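Side-chain contacts in nucleotide pyrophosphohydrolase (Bacillus cereus, PDB 5IE9), which probably hydrolyses nucleoside triphosphates to the monophosphate and pyrophosphate in a manganese-binding active site: residues G39-E44 / G68-V73; F25-M30 / N79-D84; K4-M9 / V73-A78. All coordinates share one frame; numbering follows the deposited sequence.

Contact 1: G39-E44 / G68-V73; sequences GELARE and GDVLFV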
loop_
_atom_site.group_PDB
_atom_site.type_symbol
_atom_site.label_atom_id
_atom_site.label_comp_id
_atom_site.label_asym_id
_atom_site.label_seq_id
_atom_site.Cartn_x
_atom_site.Cartn_y
_atom_site.Cartn_z
ATOM N N GLY C 39 -2.915 4.017 -3.394
ATOM C CA GLY C 39 -3.007 5.185 -2.538
ATOM C C GLY C 39 -4.101 6.120 -2.999
ATOM O O GLY C 39 -4.841 6.674 -2.175
ATOM N N GLU C 40 -4.206 6.285 -4.321
ATOM C CA GLU C 40 -5.241 7.120 -4.914
ATOM C C GLU C 40 -6.631 6.518 -4.741
ATOM O O GLU C 40 -7.597 7.245 -4.506
ATOM C CB GLU C 40 -4.931 7.436 -6.370
ATOM C CG GLU C 40 -3.989 8.622 -6.549
ATOM C CD GLU C 40 -3.795 9.010 -8.004
ATOM O OE1 GLU C 40 -3.621 8.111 -8.858
ATOM O OE2 GLU C 40 -3.819 10.221 -8.307
ATOM N N LEU C 41 -6.720 5.194 -4.829
ATOM C CA LEU C 41 -7.950 4.496 -4.480
ATOM C C LEU C 41 -8.290 4.695 -3.005
ATOM O O LEU C 41 -9.432 5.037 -2.688
ATOM C CB LEU C 41 -7.900 3.003 -4.845
ATOM C CG LEU C 41 -9.149 2.153 -4.561
ATOM C CD1 LEU C 41 -10.411 2.695 -5.230
ATOM C CD2 LEU C 41 -8.923 0.720 -4.985
ATOM N N ALA C 42 -7.302 4.501 -2.124
ATOM C CA ALA C 42 -7.475 4.690 -0.671
ATOM C C ALA C 42 -8.017 6.070 -0.326
ATOM O O ALA C 42 -8.993 6.175 0.431
ATOM C CB ALA C 42 -6.173 4.433 0.077
ATOM N N ARG C 43 -7.389 7.108 -0.903
ATOM C CA ARG C 43 -7.839 8.493 -0.802
ATOM C C ARG C 43 -9.326 8.602 -1.124
ATOM O O ARG C 43 -10.074 9.235 -0.377
ATOM C CB ARG C 43 -7.052 9.395 -1.763
ATOM C CG ARG C 43 -7.285 10.889 -1.551
ATOM C CD ARG C 43 -7.761 11.597 -2.812
ATOM N NE ARG C 43 -6.697 11.865 -3.784
ATOM C CZ ARG C 43 -6.524 11.216 -4.939
ATOM N NH1 ARG C 43 -7.336 10.230 -5.307
ATOM N NH2 ARG C 43 -5.521 11.557 -5.738
ATOM N N GLU C 44 -9.744 7.970 -2.224
ATOM C CA GLU C 44 -11.099 8.128 -2.735
ATOM C C GLU C 44 -12.131 7.332 -1.930
ATOM O O GLU C 44 -13.223 7.834 -1.663
ATOM C CB GLU C 44 -11.150 7.824 -4.235
ATOM C CG GLU C 44 -11.883 8.883 -5.063
ATOM C CD GLU C 44 -11.274 10.284 -4.958
ATOM O OE1 GLU C 44 -10.036 10.423 -5.084
ATOM O OE2 GLU C 44 -12.032 11.259 -4.753
ATOM N N GLY C 68 -10.190 1.434 -12.086
ATOM C CA GLY C 68 -9.655 1.278 -13.443
ATOM C C GLY C 68 -8.164 1.567 -13.522
ATOM O O GLY C 68 -7.418 0.834 -14.189
ATOM N N ASP C 69 -7.742 2.633 -12.834
ATOM C CA ASP C 69 -6.330 3.003 -12.707
ATOM C C ASP C 69 -5.484 1.884 -12.092
ATOM O O ASP C 69 -4.405 1.568 -12.601
ATOM C CB ASP C 69 -6.180 4.276 -11.867
ATOM C CG ASP C 69 -6.251 5.565 -12.690
ATOM O OD1 ASP C 69 -6.210 5.534 -13.950
ATOM O OD2 ASP C 69 -6.332 6.635 -12.040
ATOM N N VAL C 70 -5.987 1.290 -11.009
ATOM C CA VAL C 70 -5.329 0.160 -10.353
ATOM C C VAL C 70 -5.316 -1.045 -11.291
ATOM O O VAL C 70 -4.271 -1.669 -11.480
ATOM C CB VAL C 70 -5.971 -0.192 -8.990
ATOM C CG1 VAL C 70 -5.253 -1.361 -8.351
ATOM C CG2 VAL C 70 -5.899 0.995 -8.040
ATOM N N LEU C 71 -6.464 -1.327 -11.908
ATOM C CA LEU C 71 -6.623 -2.447 -12.833
ATOM C C LEU C 71 -5.667 -2.359 -14.026
ATOM O O LEU C 71 -5.164 -3.379 -14.493
ATOM C CB LEU C 71 -8.071 -2.515 -13.331
ATOM C CG LEU C 71 -8.826 -3.813 -13.687
ATOM C CD1 LEU C 71 -9.591 -3.563 -14.975
ATOM C CD2 LEU C 71 -7.990 -5.083 -13.826
ATOM N N PHE C 72 -5.420 -1.140 -14.510
ATOM C CA PHE C 72 -4.514 -0.926 -15.641
ATOM C C PHE C 72 -3.092 -1.368 -15.305
ATOM O O PHE C 72 -2.478 -2.099 -16.084
ATOM C CB PHE C 72 -4.547 0.537 -16.115
ATOM C CG PHE C 72 -3.560 0.850 -17.211
ATOM C CD1 PHE C 72 -3.839 0.525 -18.535
ATOM C CD2 PHE C 72 -2.342 1.482 -16.920
ATOM C CE1 PHE C 72 -2.929 0.820 -19.551
ATOM C CE2 PHE C 72 -1.426 1.774 -17.931
ATOM C CZ PHE C 72 -1.720 1.440 -19.249
ATOM N N VAL C 73 -2.594 -0.934 -14.142
ATOM C CA VAL C 73 -1.228 -1.223 -13.697
ATOM C C VAL C 73 -1.096 -2.723 -13.444
ATOM O O VAL C 73 -0.065 -3.319 -13.758
ATOM C CB VAL C 73 -0.824 -0.386 -12.453
ATOM C CG1 VAL C 73 0.613 -0.669 -12.021
ATOM C CG2 VAL C 73 -0.983 1.101 -12.725
#
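Glu-40 and Asp-69 face each other across two antiparallel helices, carboxylate toward carboxylate, with Glu-40 OE1 4.4 Å from Asp-69 OD2. No hydrogen bond joins the two segments. The other direct touch is apolar and sits beside the acids: Leu-41 CB meets the CG2 methyl of Val-70 at 4.3 Å. It is the root of the leucine that does this work; with CG anti to the backbone N (chi1 -179°), the branch runs on past Val-70 to pack on Leu-67. The leucine and the valine are both buried, so the acidic pair lies alongside a hydrophobic seam.

One step out, the guanidinium of Arg-43 bridges two acids of its own helix. Its NH2 makes a long, weak bond of 3.4 Å to Glu-40 OE2, leaving OE1 as the oxygen nearer Asp-69, while NH1 forms a salt bridge with Glu-44 OE1 at 2.7 Å, its hydrogen bond weak and bent to 124°. Arg-43 is thus the second-shell cation behind Glu-40, and the network may restrain the glutamate's carboxylate through OE2, though that link is weak.

Further out comes the metal site. Glu-37 and Glu-66 bind manganese, and the nearest approach of the Glu-40 side chain to the ion is about 3 Å. The sequence here fits the MazG signature E-E-x-x-E followed by E-x-x-D, in which Glu-40 closes the first half and Asp-69 the second. Carboxylates drawn this close with no bond between them make sense as the lining of a cation pocket, where bound manganese would offset their charge.

Contact 2: F25-M30 / N79-D84; sequences FSPLAM and NSLNID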
loop_
_atom_site.group_PDB
_atom_site.type_symbol
_atom_site.label_atom_id
_atom_site.label_comp_id
_atom_site.label_asym_id
_atom_site.label_seq_id
_atom_site.Cartn_x
_atom_site.Cartn_y
_atom_site.Cartn_z
ATOM N N PHE C 25 7.497 -1.146 -17.708
ATOM C CA PHE C 25 8.372 -0.856 -16.570
ATOM C C PHE C 25 8.844 -2.182 -15.966
ATOM O O PHE C 25 8.132 -3.185 -16.046
ATOM C CB PHE C 25 7.622 -0.004 -15.525
ATOM C CG PHE C 25 7.749 1.497 -15.729
ATOM C CD1 PHE C 25 7.820 2.066 -17.025
ATOM C CD2 PHE C 25 7.772 2.360 -14.614
ATOM C CE1 PHE C 25 7.937 3.448 -17.191
ATOM C CE2 PHE C 25 7.893 3.747 -14.775
ATOM C CZ PHE C 25 7.971 4.289 -16.063
ATOM N N SER C 26 10.046 -2.189 -15.389
ATOM C CA SER C 26 10.582 -3.364 -14.680
ATOM C C SER C 26 9.668 -3.723 -13.500
ATOM O O SER C 26 9.029 -2.829 -12.934
ATOM C CB SER C 26 12.018 -3.107 -14.202
ATOM O OG SER C 26 12.070 -2.151 -13.148
ATOM N N PRO C 27 9.582 -5.027 -13.134
ATOM C CA PRO C 27 8.637 -5.468 -12.092
ATOM C C PRO C 27 8.668 -4.669 -10.773
ATOM O O PRO C 27 7.617 -4.424 -10.183
ATOM C CB PRO C 27 9.009 -6.945 -11.869
ATOM C CG PRO C 27 10.257 -7.182 -12.651
ATOM C CD PRO C 27 10.260 -6.181 -13.751
ATOM N N LEU C 28 9.854 -4.249 -10.338
ATOM C CA LEU C 28 10.003 -3.465 -9.112
ATOM C C LEU C 28 9.474 -2.029 -9.272
ATOM O O LEU C 28 8.848 -1.490 -8.356
ATOM C CB LEU C 28 11.467 -3.487 -8.668
ATOM C CG LEU C 28 11.883 -3.755 -7.217
ATOM C CD1 LEU C 28 11.019 -4.796 -6.515
ATOM C CD2 LEU C 28 13.346 -4.180 -7.197
ATOM N N ALA C 29 9.723 -1.430 -10.438
ATOM C CA ALA C 29 9.131 -0.145 -10.833
ATOM C C ALA C 29 7.596 -0.209 -10.921
ATOM O O ALA C 29 6.909 0.724 -10.492
ATOM C CB ALA C 29 9.723 0.324 -12.151
ATOM N N MET C 30 7.080 -1.309 -11.478
ATOM C CA MET C 30 5.643 -1.620 -11.508
ATOM C C MET C 30 5.050 -1.686 -10.119
ATOM O O MET C 30 3.943 -1.199 -9.891
ATOM C CB MET C 30 5.390 -2.988 -12.146
ATOM C CG MET C 30 5.622 -3.059 -13.631
ATOM S SD MET C 30 4.187 -2.464 -14.526
ATOM C CE MET C 30 4.634 -3.071 -16.155
ATOM N N ASN C 79 1.010 -8.544 -17.960
ATOM C CA ASN C 79 1.514 -8.621 -19.326
ATOM C C ASN C 79 3.031 -8.681 -19.356
ATOM O O ASN C 79 3.606 -9.528 -20.040
ATOM C CB ASN C 79 1.040 -7.427 -20.142
ATOM C CG ASN C 79 -0.452 -7.447 -20.448
ATOM O OD1 ASN C 79 -0.957 -6.511 -21.064
ATOM N ND2 ASN C 79 -1.159 -8.494 -20.031
ATOM N N SER C 80 3.657 -7.776 -18.599
ATOM C CA SER C 80 5.107 -7.737 -18.348
ATOM C C SER C 80 5.730 -9.112 -18.064
ATOM O O SER C 80 6.828 -9.403 -18.545
ATOM C CB SER C 80 5.391 -6.776 -17.186
ATOM O OG SER C 80 6.709 -6.895 -16.683
ATOM N N LEU C 81 5.011 -9.946 -17.306
ATOM C CA LEU C 81 5.499 -11.258 -16.855
ATOM C C LEU C 81 4.781 -12.441 -17.520
ATOM O O LEU C 81 4.806 -13.563 -17.003
ATOM C CB LEU C 81 5.404 -11.367 -15.321
ATOM C CG LEU C 81 5.934 -10.231 -14.439
ATOM C CD1 LEU C 81 5.366 -10.356 -13.034
ATOM C CD2 LEU C 81 7.454 -10.170 -14.412
ATOM N N ASN C 82 4.146 -12.179 -18.665
ATOM C CA ASN C 82 3.408 -13.190 -19.447
ATOM C C ASN C 82 2.356 -13.986 -18.651
ATOM O O ASN C 82 2.095 -15.158 -18.938
ATOM C CB ASN C 82 4.376 -14.107 -20.219
ATOM C CG ASN C 82 4.987 -13.425 -21.434
ATOM O OD1 ASN C 82 4.738 -13.828 -22.570
ATOM N ND2 ASN C 82 5.785 -12.382 -21.205
ATOM N N ILE C 83 1.764 -13.326 -17.658
ATOM C CA ILE C 83 0.710 -13.897 -16.819
ATOM C C ILE C 83 -0.670 -13.556 -17.394
ATOM O O ILE C 83 -0.955 -12.394 -17.720
ATOM C CB ILE C 83 0.830 -13.423 -15.347
ATOM C CG1 ILE C 83 2.150 -13.913 -14.741
ATOM C CG2 ILE C 83 -0.354 -13.908 -14.511
ATOM C CD1 ILE C 83 2.584 -13.184 -13.482
ATOM N N ASP C 84 -1.508 -14.584 -17.515
ATOM C CA ASP C 84 -2.896 -14.421 -17.931
ATOM C C ASP C 84 -3.796 -14.338 -16.700
ATOM O O ASP C 84 -3.894 -15.306 -15.940
ATOM C CB ASP C 84 -3.315 -15.577 -18.848
ATOM C CG ASP C 84 -4.783 -15.524 -19.222
ATOM O OD1 ASP C 84 -5.224 -14.527 -19.845
ATOM O OD2 ASP C 84 -5.498 -16.486 -18.883
#
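Met-30 sets its CG beside the backbone N (chi1 -71°) and bends again at chi2 (-83°), and this double turn carries the methyl CE across to Ser-80, 3.9 Å from CB. Ser-80 holds its OG anti to the backbone N (chi1 167°). That hydroxyl comes within 4.0 Å of Phe-25 O without making a hydrogen bond, so the serine meets the other segment by plain contact, its CB against the methionine CE and its oxygen near a loop carbonyl. At the outer edge, a methyl of Leu-81 closes on the pyrrolidine of Pro-27, with CD2 4.4 Å from Pro-27 CB.

What meets here is the start of one helix and the end of its antiparallel neighbour. Ser-26 is the N-cap of helix 27-49, Pro-27 follows in the first turn, and Met-30 N bonds back to Ser-26 O at 2.9 Å. Helix 62-80 finishes in a Schellman motif: Asn-82, with positive phi, is its C-prime residue, Asn-82 N reaches Asn-79 O at 3.0 Å, and Ile-83 N returns to Ala-78 O. The chain then turns away, and Asp-84 caps the start of helix 85-96.

Tyr-24, from the preceding loop, packs on both Met-30 and Ser-80. Outside, Tyr-49 of the second subunit lies against Pro-27 and Leu-81, so the proline-leucine pair also belongs to the subunit interface. Met-30 also packs on Cys-76 and Met-77, one turn back along helix 62-80.

Contact 3: K4-M9 / V73-A78; sequences KTMKDM and VMICMA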
loop_
_atom_site.group_PDB
_atom_site.type_symbol
_atom_site.label_atom_id
_atom_site.label_comp_id
_atom_site.label_asym_id
_atom_site.label_seq_id
_atom_site.Cartn_x
_atom_site.Cartn_y
_atom_site.Cartn_z
ATOM N N LYS C 4 -16.443 -7.709 -23.235
ATOM C CA LYS C 4 -14.993 -7.884 -23.320
ATOM C C LYS C 4 -14.478 -8.972 -22.396
ATOM O O LYS C 4 -14.825 -9.013 -21.207
ATOM C CB LYS C 4 -14.265 -6.574 -23.020
ATOM C CG LYS C 4 -14.260 -5.587 -24.170
ATOM C CD LYS C 4 -13.200 -4.525 -23.963
ATOM C CE LYS C 4 -13.398 -3.381 -24.934
ATOM N NZ LYS C 4 -12.455 -2.275 -24.633
ATOM N N THR C 5 -13.647 -9.848 -22.957
ATOM C CA THR C 5 -12.941 -10.868 -22.179
ATOM C C THR C 5 -11.726 -10.254 -21.494
ATOM O O THR C 5 -11.182 -9.259 -21.977
ATOM C CB THR C 5 -12.452 -12.037 -23.055
ATOM O OG1 THR C 5 -11.611 -11.531 -24.093
ATOM C CG2 THR C 5 -13.622 -12.817 -23.663
ATOM N N MET C 6 -11.301 -10.863 -20.384
ATOM C CA MET C 6 -10.054 -10.500 -19.692
ATOM C C MET C 6 -8.849 -10.592 -20.641
ATOM O O MET C 6 -7.971 -9.729 -20.607
ATOM C CB MET C 6 -9.855 -11.382 -18.447
ATOM C CG MET C 6 -8.716 -10.999 -17.508
ATOM S SD MET C 6 -8.912 -9.438 -16.609
ATOM C CE MET C 6 -7.827 -8.390 -17.557
ATOM N N LYS C 7 -8.837 -11.618 -21.497
ATOM C CA LYS C 7 -7.796 -11.797 -22.512
ATOM C C LYS C 7 -7.686 -10.606 -23.459
ATOM O O LYS C 7 -6.574 -10.161 -23.755
ATOM C CB LYS C 7 -8.004 -13.094 -23.298
ATOM C CG LYS C 7 -7.479 -14.319 -22.575
ATOM C CD LYS C 7 -7.078 -15.418 -23.548
ATOM C CE LYS C 7 -6.292 -16.529 -22.857
ATOM N NZ LYS C 7 -7.074 -17.266 -21.823
ATOM N N ASP C 8 -8.834 -10.090 -23.906
ATOM C CA ASP C 8 -8.891 -8.909 -24.779
ATOM C C ASP C 8 -8.440 -7.616 -24.092
ATOM O O ASP C 8 -7.697 -6.836 -24.689
ATOM C CB ASP C 8 -10.287 -8.728 -25.386
ATOM C CG ASP C 8 -10.632 -9.795 -26.417
ATOM O OD1 ASP C 8 -9.735 -10.259 -27.160
ATOM O OD2 ASP C 8 -11.822 -10.168 -26.481
ATOM N N MET C 9 -8.883 -7.393 -22.849
ATOM C CA MET C 9 -8.467 -6.222 -22.057
ATOM C C MET C 9 -6.946 -6.191 -21.896
ATOM O O MET C 9 -6.340 -5.124 -21.971
ATOM C CB MET C 9 -9.136 -6.195 -20.678
ATOM C CG MET C 9 -10.600 -6.607 -20.655
ATOM S SD MET C 9 -11.669 -6.059 -19.301
ATOM C CE MET C 9 -10.577 -5.923 -17.888
ATOM N N VAL C 73 -2.594 -0.934 -14.142
ATOM C CA VAL C 73 -1.228 -1.223 -13.697
ATOM C C VAL C 73 -1.096 -2.723 -13.444
ATOM O O VAL C 73 -0.065 -3.319 -13.758
ATOM C CB VAL C 73 -0.824 -0.386 -12.453
ATOM C CG1 VAL C 73 0.613 -0.669 -12.021
ATOM C CG2 VAL C 73 -0.983 1.101 -12.725
ATOM N N MET C 74 -2.155 -3.327 -12.906
ATOM C CA MET C 74 -2.220 -4.771 -12.730
ATOM C C MET C 74 -2.069 -5.514 -14.046
ATOM O O MET C 74 -1.286 -6.463 -14.126
ATOM C CB MET C 74 -3.516 -5.170 -12.055
ATOM C CG MET C 74 -3.394 -5.234 -10.553
ATOM S SD MET C 74 -5.000 -5.497 -9.791
ATOM C CE MET C 74 -4.628 -4.766 -8.204
ATOM N N ILE C 75 -2.807 -5.067 -15.070
ATOM C CA ILE C 75 -2.745 -5.663 -16.400
ATOM C C ILE C 75 -1.330 -5.505 -16.957
ATOM O O ILE C 75 -0.757 -6.467 -17.468
ATOM C CB ILE C 75 -3.838 -5.111 -17.351
ATOM C CG1 ILE C 75 -5.216 -5.645 -16.933
ATOM C CG2 ILE C 75 -3.557 -5.528 -18.789
ATOM C CD1 ILE C 75 -6.407 -4.918 -17.530
ATOM N N CYS C 76 -0.767 -4.307 -16.811
ATOM C CA CYS C 76 0.630 -4.042 -17.160
ATOM C C CYS C 76 1.588 -5.027 -16.489
ATOM O O CYS C 76 2.400 -5.656 -17.169
ATOM C CB CYS C 76 1.012 -2.605 -16.817
ATOM S SG CYS C 76 0.278 -1.395 -17.925
ATOM N N MET C 77 1.462 -5.168 -15.166
ATOM C CA MET C 77 2.241 -6.113 -14.375
ATOM C C MET C 77 2.120 -7.526 -14.967
ATOM O O MET C 77 3.133 -8.179 -15.244
ATOM C CB MET C 77 1.771 -6.057 -12.914
ATOM C CG MET C 77 2.365 -7.092 -11.965
ATOM S SD MET C 77 4.005 -6.646 -11.374
ATOM C CE MET C 77 3.608 -5.586 -9.982
ATOM N N ALA C 78 0.879 -7.960 -15.195
ATOM C CA ALA C 78 0.588 -9.301 -15.682
ATOM C C ALA C 78 1.138 -9.545 -17.089
ATOM O O ALA C 78 1.677 -10.619 -17.367
ATOM C CB ALA C 78 -0.908 -9.567 -15.629
#
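Ile-75 meets Met-6 and Met-9, and within Val-73 to Ala-78 it alone touches the segment Lys-4 to Met-9. Taking the helix in order, Val-73 turns to the far flank, onto Leu-34 and Glu-37 of helix 27-49, and Met-74 packs on Val-70 of the second subunit.

Ile-75 then turns its CB toward the N-terminal helix. Its CG1 lies beside the backbone N (chi1 -72°) and the chain runs out extended to CD1, where it meets Met-6 tip to tip: Met-6 CE is 3.8 Å from CD1 and the same distance from CG1. Met-6 gets there by leaving its backbone with CG anti to N and then bending at chi2 and chi3, which swings the methyl inward although its CB does not face the isoleucine. Met-9 adds its own CE, 4.3 Å from Ile-75 CD1. The second branch of the isoleucine, CG2, rests near the backbone instead, 4.2 Å from Met-9 O.

The first turn of helix 6-17 packs here on the C-terminal half of helix 62-80 in the all-helical MazG fold. Thr-5 is the N-cap: its OG1 accepts from Asp-8 N at 3.1 Å and donates to Asp-8 OD2, which it meets from above the carboxylate plane, 72° out of it. Lys-4 and Met-6 also take part in backbone hydrogen bonds with the second subunit, whose His-89 covers Met-9 and Ile-75.

Past the isoleucine, Cys-76 packs on Val-13, Met-77 returns to Leu-34, and Ala-78 rests on Gln-10 and on Leu-85 of helix 85-96.

In the fold
Helix 62-80 takes part in all three contacts. Contacts 1 and 2 join it to helix 27-49 at two levels, about 17 Å apart, centre to centre; contact 3 uses its other flank, against helix 6-17. Burial and chemistry change with place: contact 3 is wholly buried and apolar in its side-chain contacts, contact 1 is partly buried and places two acids beside the manganese site along with a small apolar touch, and contact 2 lies at the surface, where helix ends and loops meet without a hydrogen bond between the segments. They run into one another through packing of Val-73 on Met-30 and of Leu-71 on Met-9. All three also touch the second subunit.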